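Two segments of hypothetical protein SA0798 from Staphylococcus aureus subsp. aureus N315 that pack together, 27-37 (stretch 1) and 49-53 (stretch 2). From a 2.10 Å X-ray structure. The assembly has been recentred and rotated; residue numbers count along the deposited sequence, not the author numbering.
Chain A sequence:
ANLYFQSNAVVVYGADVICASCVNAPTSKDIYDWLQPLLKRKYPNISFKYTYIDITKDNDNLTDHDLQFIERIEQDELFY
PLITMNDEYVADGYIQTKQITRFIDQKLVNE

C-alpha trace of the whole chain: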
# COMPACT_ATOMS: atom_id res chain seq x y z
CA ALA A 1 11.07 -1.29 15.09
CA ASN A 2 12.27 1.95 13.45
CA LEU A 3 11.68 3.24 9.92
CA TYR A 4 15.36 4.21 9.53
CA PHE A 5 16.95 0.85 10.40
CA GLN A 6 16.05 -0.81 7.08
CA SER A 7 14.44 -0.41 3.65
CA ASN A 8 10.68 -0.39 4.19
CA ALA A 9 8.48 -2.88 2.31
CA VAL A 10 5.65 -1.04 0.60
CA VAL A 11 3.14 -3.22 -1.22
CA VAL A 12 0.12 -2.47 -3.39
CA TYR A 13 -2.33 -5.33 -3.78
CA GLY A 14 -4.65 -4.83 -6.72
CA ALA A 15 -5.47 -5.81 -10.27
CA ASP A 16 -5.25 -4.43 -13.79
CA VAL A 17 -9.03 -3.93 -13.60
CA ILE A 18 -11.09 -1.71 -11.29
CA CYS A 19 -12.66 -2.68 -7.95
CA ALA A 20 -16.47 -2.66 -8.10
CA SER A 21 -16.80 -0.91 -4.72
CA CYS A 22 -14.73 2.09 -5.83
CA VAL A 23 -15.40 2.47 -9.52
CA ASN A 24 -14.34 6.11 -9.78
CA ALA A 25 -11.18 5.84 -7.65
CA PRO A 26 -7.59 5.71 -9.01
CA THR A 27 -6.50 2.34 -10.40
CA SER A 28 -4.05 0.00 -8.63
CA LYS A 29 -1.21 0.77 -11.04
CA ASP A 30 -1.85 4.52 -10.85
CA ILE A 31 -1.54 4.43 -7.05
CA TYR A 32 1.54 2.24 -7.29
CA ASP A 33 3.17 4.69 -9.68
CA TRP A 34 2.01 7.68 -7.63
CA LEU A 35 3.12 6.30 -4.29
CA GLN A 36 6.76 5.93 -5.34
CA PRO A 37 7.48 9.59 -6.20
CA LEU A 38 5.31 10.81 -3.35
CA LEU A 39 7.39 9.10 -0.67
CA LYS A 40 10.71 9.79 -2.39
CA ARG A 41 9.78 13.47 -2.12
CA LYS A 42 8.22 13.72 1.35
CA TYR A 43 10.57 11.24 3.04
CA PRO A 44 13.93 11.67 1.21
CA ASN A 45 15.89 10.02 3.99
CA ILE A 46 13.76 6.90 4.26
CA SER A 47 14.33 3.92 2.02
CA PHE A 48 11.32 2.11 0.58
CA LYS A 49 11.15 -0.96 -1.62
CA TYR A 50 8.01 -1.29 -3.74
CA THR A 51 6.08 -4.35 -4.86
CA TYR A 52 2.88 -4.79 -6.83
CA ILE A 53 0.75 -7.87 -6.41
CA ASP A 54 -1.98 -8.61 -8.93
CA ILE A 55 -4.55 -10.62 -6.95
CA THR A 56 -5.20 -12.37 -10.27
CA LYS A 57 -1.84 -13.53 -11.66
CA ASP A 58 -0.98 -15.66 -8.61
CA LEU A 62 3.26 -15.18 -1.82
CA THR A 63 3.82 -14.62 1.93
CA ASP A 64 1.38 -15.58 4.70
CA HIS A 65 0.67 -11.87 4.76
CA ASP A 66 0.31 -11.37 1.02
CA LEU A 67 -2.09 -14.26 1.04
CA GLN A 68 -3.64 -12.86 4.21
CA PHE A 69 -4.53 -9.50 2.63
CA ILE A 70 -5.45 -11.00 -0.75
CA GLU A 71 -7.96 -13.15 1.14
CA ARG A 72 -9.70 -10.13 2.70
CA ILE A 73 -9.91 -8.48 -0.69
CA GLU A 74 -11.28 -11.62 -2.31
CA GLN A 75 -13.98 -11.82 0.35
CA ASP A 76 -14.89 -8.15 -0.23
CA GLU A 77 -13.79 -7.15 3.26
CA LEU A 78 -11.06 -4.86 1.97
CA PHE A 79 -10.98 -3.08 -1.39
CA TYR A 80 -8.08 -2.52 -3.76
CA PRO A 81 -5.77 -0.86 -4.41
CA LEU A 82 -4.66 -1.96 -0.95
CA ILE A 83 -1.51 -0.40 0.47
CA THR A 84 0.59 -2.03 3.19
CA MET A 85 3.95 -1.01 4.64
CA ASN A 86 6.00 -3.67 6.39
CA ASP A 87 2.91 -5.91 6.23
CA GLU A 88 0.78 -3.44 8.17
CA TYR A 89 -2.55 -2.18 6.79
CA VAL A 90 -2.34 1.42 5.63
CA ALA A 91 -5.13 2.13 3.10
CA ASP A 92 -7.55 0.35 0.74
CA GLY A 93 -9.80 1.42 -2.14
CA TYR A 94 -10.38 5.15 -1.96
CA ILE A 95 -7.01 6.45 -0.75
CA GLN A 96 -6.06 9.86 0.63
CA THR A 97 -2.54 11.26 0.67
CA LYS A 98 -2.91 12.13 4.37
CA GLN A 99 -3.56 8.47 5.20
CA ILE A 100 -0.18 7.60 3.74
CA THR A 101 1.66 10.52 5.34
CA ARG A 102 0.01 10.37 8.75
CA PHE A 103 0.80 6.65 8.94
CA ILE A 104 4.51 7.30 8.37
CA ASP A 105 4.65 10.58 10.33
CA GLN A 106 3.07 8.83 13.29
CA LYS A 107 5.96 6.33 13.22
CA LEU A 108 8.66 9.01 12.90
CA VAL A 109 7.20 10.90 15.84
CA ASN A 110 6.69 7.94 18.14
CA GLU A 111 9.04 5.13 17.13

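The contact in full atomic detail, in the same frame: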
# COMPACT_ATOMS: atom_id res chain seq x y z
N THR A 27 -6.83 3.74 -10.19
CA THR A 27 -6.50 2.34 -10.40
C THR A 27 -5.35 1.87 -9.50
O THR A 27 -4.69 2.68 -8.86
CB THR A 27 -6.13 2.09 -11.87
OG1 THR A 27 -6.50 0.76 -12.24
CG2 THR A 27 -4.65 2.25 -12.07
N SER A 28 -5.12 0.56 -9.45
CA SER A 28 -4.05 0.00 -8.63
C SER A 28 -2.68 0.43 -9.14
O SER A 28 -1.81 0.80 -8.35
CB SER A 28 -4.12 -1.52 -8.59
OG SER A 28 -5.26 -1.97 -7.88
N LYS A 29 -2.49 0.38 -10.45
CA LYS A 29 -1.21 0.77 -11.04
C LYS A 29 -0.95 2.27 -10.92
O LYS A 29 0.19 2.69 -10.76
CB LYS A 29 -1.14 0.34 -12.51
CG LYS A 29 -1.12 -1.18 -12.72
CD LYS A 29 -1.03 -1.51 -14.20
CE LYS A 29 -1.03 -3.01 -14.44
NZ LYS A 29 -0.84 -3.36 -15.88
N ASP A 30 -2.01 3.08 -10.99
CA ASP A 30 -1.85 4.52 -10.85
C ASP A 30 -1.28 4.83 -9.47
O ASP A 30 -0.28 5.55 -9.34
CB ASP A 30 -3.20 5.25 -11.00
CG ASP A 30 -3.80 5.13 -12.39
OD1 ASP A 30 -3.04 5.12 -13.38
OD2 ASP A 30 -5.05 5.05 -12.50
N ILE A 31 -1.94 4.27 -8.45
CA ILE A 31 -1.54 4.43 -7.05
C ILE A 31 -0.11 3.95 -6.84
O ILE A 31 0.70 4.61 -6.18
CB ILE A 31 -2.49 3.62 -6.13
CG1 ILE A 31 -3.89 4.23 -6.16
CG2 ILE A 31 -1.92 3.53 -4.71
CD1 ILE A 31 -3.98 5.67 -5.65
N TYR A 32 0.21 2.79 -7.42
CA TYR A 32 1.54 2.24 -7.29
C TYR A 32 2.58 3.17 -7.91
O TYR A 32 3.67 3.34 -7.39
CB TYR A 32 1.58 0.86 -7.94
CG TYR A 32 2.91 0.16 -7.88
CD1 TYR A 32 3.84 0.30 -8.91
CD2 TYR A 32 3.23 -0.68 -6.81
CE1 TYR A 32 5.06 -0.38 -8.88
CE2 TYR A 32 4.45 -1.36 -6.77
CZ TYR A 32 5.36 -1.21 -7.82
OH TYR A 32 6.52 -1.94 -7.84
N ASP A 33 2.24 3.78 -9.03
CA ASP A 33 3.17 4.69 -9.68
C ASP A 33 3.23 6.03 -8.97
O ASP A 33 4.25 6.71 -9.00
CB ASP A 33 2.76 4.92 -11.13
CG ASP A 33 3.05 3.72 -11.99
OD1 ASP A 33 2.55 3.69 -13.14
OD2 ASP A 33 3.79 2.82 -11.53
N TRP A 34 2.12 6.42 -8.35
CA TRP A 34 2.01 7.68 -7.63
C TRP A 34 2.73 7.63 -6.30
O TRP A 34 3.45 8.55 -5.92
CB TRP A 34 0.54 7.97 -7.42
CG TRP A 34 0.23 8.95 -6.35
CD1 TRP A 34 0.26 10.31 -6.44
CD2 TRP A 34 -0.29 8.65 -5.05
NE1 TRP A 34 -0.21 10.87 -5.29
CE2 TRP A 34 -0.56 9.88 -4.42
CE3 TRP A 34 -0.56 7.46 -4.36
CZ2 TRP A 34 -1.10 9.95 -3.12
CZ3 TRP A 34 -1.09 7.53 -3.07
CH2 TRP A 34 -1.35 8.77 -2.47
N LEU A 35 2.53 6.53 -5.60
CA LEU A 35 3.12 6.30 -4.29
C LEU A 35 4.65 6.45 -4.27
O LEU A 35 5.22 7.07 -3.37
CB LEU A 35 2.71 4.91 -3.82
CG LEU A 35 2.69 4.56 -2.34
CD1 LEU A 35 1.82 5.55 -1.57
CD2 LEU A 35 2.15 3.16 -2.20
N GLN A 36 5.31 5.88 -5.27
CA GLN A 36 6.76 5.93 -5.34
C GLN A 36 7.36 7.33 -5.32
O GLN A 36 8.21 7.61 -4.48
CB GLN A 36 7.24 5.13 -6.57
CG GLN A 36 7.27 3.62 -6.31
CD GLN A 36 7.05 2.77 -7.55
OE1 GLN A 36 6.03 2.88 -8.21
NE2 GLN A 36 8.01 1.90 -7.85
N PRO A 37 6.92 8.24 -6.21
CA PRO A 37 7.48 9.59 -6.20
C PRO A 37 7.09 10.34 -4.94
O PRO A 37 7.88 11.05 -4.36
CB PRO A 37 6.88 10.23 -7.45
CG PRO A 37 6.63 9.08 -8.34
CD PRO A 37 6.05 8.06 -7.38
N LYS A 49 11.02 0.00 -0.54
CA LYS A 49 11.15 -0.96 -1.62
C LYS A 49 9.70 -1.23 -2.01
O LYS A 49 8.88 -1.53 -1.14
CB LYS A 49 11.85 -2.24 -1.13
CG LYS A 49 11.23 -2.88 0.10
CD LYS A 49 11.97 -4.14 0.54
CE LYS A 49 13.42 -3.83 0.89
NZ LYS A 49 14.14 -5.05 1.38
N TYR A 50 9.38 -1.11 -3.29
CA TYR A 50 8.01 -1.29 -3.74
C TYR A 50 7.71 -2.60 -4.46
O TYR A 50 8.53 -3.11 -5.21
CB TYR A 50 7.59 -0.11 -4.62
CG TYR A 50 7.79 1.22 -3.96
CD1 TYR A 50 9.06 1.77 -3.81
CD2 TYR A 50 6.71 1.94 -3.44
CE1 TYR A 50 9.26 2.98 -3.15
CE2 TYR A 50 6.89 3.16 -2.78
CZ TYR A 50 8.18 3.67 -2.64
OH TYR A 50 8.38 4.86 -1.99
N THR A 51 6.51 -3.12 -4.22
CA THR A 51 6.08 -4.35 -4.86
C THR A 51 4.60 -4.26 -5.21
O THR A 51 3.80 -3.74 -4.44
CB THR A 51 6.28 -5.57 -3.95
OG1 THR A 51 7.67 -5.70 -3.61
CG2 THR A 51 5.82 -6.84 -4.67
N TYR A 52 4.26 -4.78 -6.38
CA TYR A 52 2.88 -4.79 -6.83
C TYR A 52 2.43 -6.22 -6.98
O TYR A 52 3.09 -7.03 -7.63
CB TYR A 52 2.74 -4.07 -8.17
CG TYR A 52 1.36 -4.19 -8.80
CD1 TYR A 52 0.25 -3.59 -8.22
CD2 TYR A 52 1.18 -4.89 -10.00
CE1 TYR A 52 -1.01 -3.68 -8.81
CE2 TYR A 52 -0.07 -4.99 -10.60
CZ TYR A 52 -1.16 -4.39 -10.00
OH TYR A 52 -2.39 -4.48 -10.61
N ILE A 53 1.30 -6.53 -6.36
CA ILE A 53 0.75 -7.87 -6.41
C ILE A 53 -0.65 -7.88 -7.02
O ILE A 53 -1.61 -7.36 -6.45
CB ILE A 53 0.71 -8.49 -4.99
CG1 ILE A 53 2.14 -8.76 -4.54
CG2 ILE A 53 -0.13 -9.75 -4.98
CD1 ILE A 53 2.24 -9.23 -3.12

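How do the two backbones lie against each other? The helix of residues 28-37 and the strand of residues 49-53 run antiparallel almost exactly, their directions 179° apart and their axes 9.8 Å apart at closest approach. The register pairs Tyr32 with Tyr52, whose CA atoms are 7.2 Å apart, and Gln36 with Tyr50, at 7.5 Å between CA atoms. One helical turn on one side therefore matches two residues on the other. Because a strand alternates its side chains, Tyr50 and Tyr52 point toward the helix, while Thr51 and Ile53 point away. On the helix, Ser28, Tyr32 and Leu35 point toward the strand, with Lys29 and Gln36 set sideways.

What does Tyr32 do at the centre? Its side chain, with chi1 at t, brings the ring up against the strand backbone, so that Tyr32 CE2 comes within 3.3 Å of Thr51 C and 3.4 Å of Tyr52 N. Tyr52 CB sits over one face of this ring, 3.8 Å from the centroid and 25° off the normal, in a CH-pi contact. The Tyr52 ring then turns its edge toward the face of Tyr32, with centroids 5.7 Å apart and planes at 62°. A flat, broad side chain suits this place, since it can cover backbone and side chain at once. Tyr32 CE2 also lies 4.0 Å from Tyr50 CB.

How is the Tyr52 end closed? Here the helix offers a small residue: Ser28 CB meets the edge of the Tyr52 ring, 3.8 Å from CE1, while Ser28 OG is hydrogen-bonded elsewhere in the structure. Lys29 skirts the border with its aliphatic portion, CG lying 4.1 Å from Tyr52 OH. The extended chain runs on past the Tyr52 hydroxyl, with Lys29 CE 4.3 Å from Tyr52 OH, and the charged NZ is hydrogen-bonded elsewhere in the structure.

What receives Tyr50 at the other end? Gln36 places CG over one face of the ring, 3.3 Å from the Tyr50 centroid and only 10° off the normal, a second CH-pi contact made by a methylene of a polar residue. Leu35, a buried residue, adds a looser apolar contact, its CG 4.4 Å from Tyr50 CE2.

What, then, holds the contact together? No hydrogen bond crosses between the stretches; the 431 Å² buried, both sides summed, is joined by packing. Tyr50, Tyr52 and Tyr32 contribute the most area, as large rings that bridge the gap between helix and strand. Each is still partly exposed.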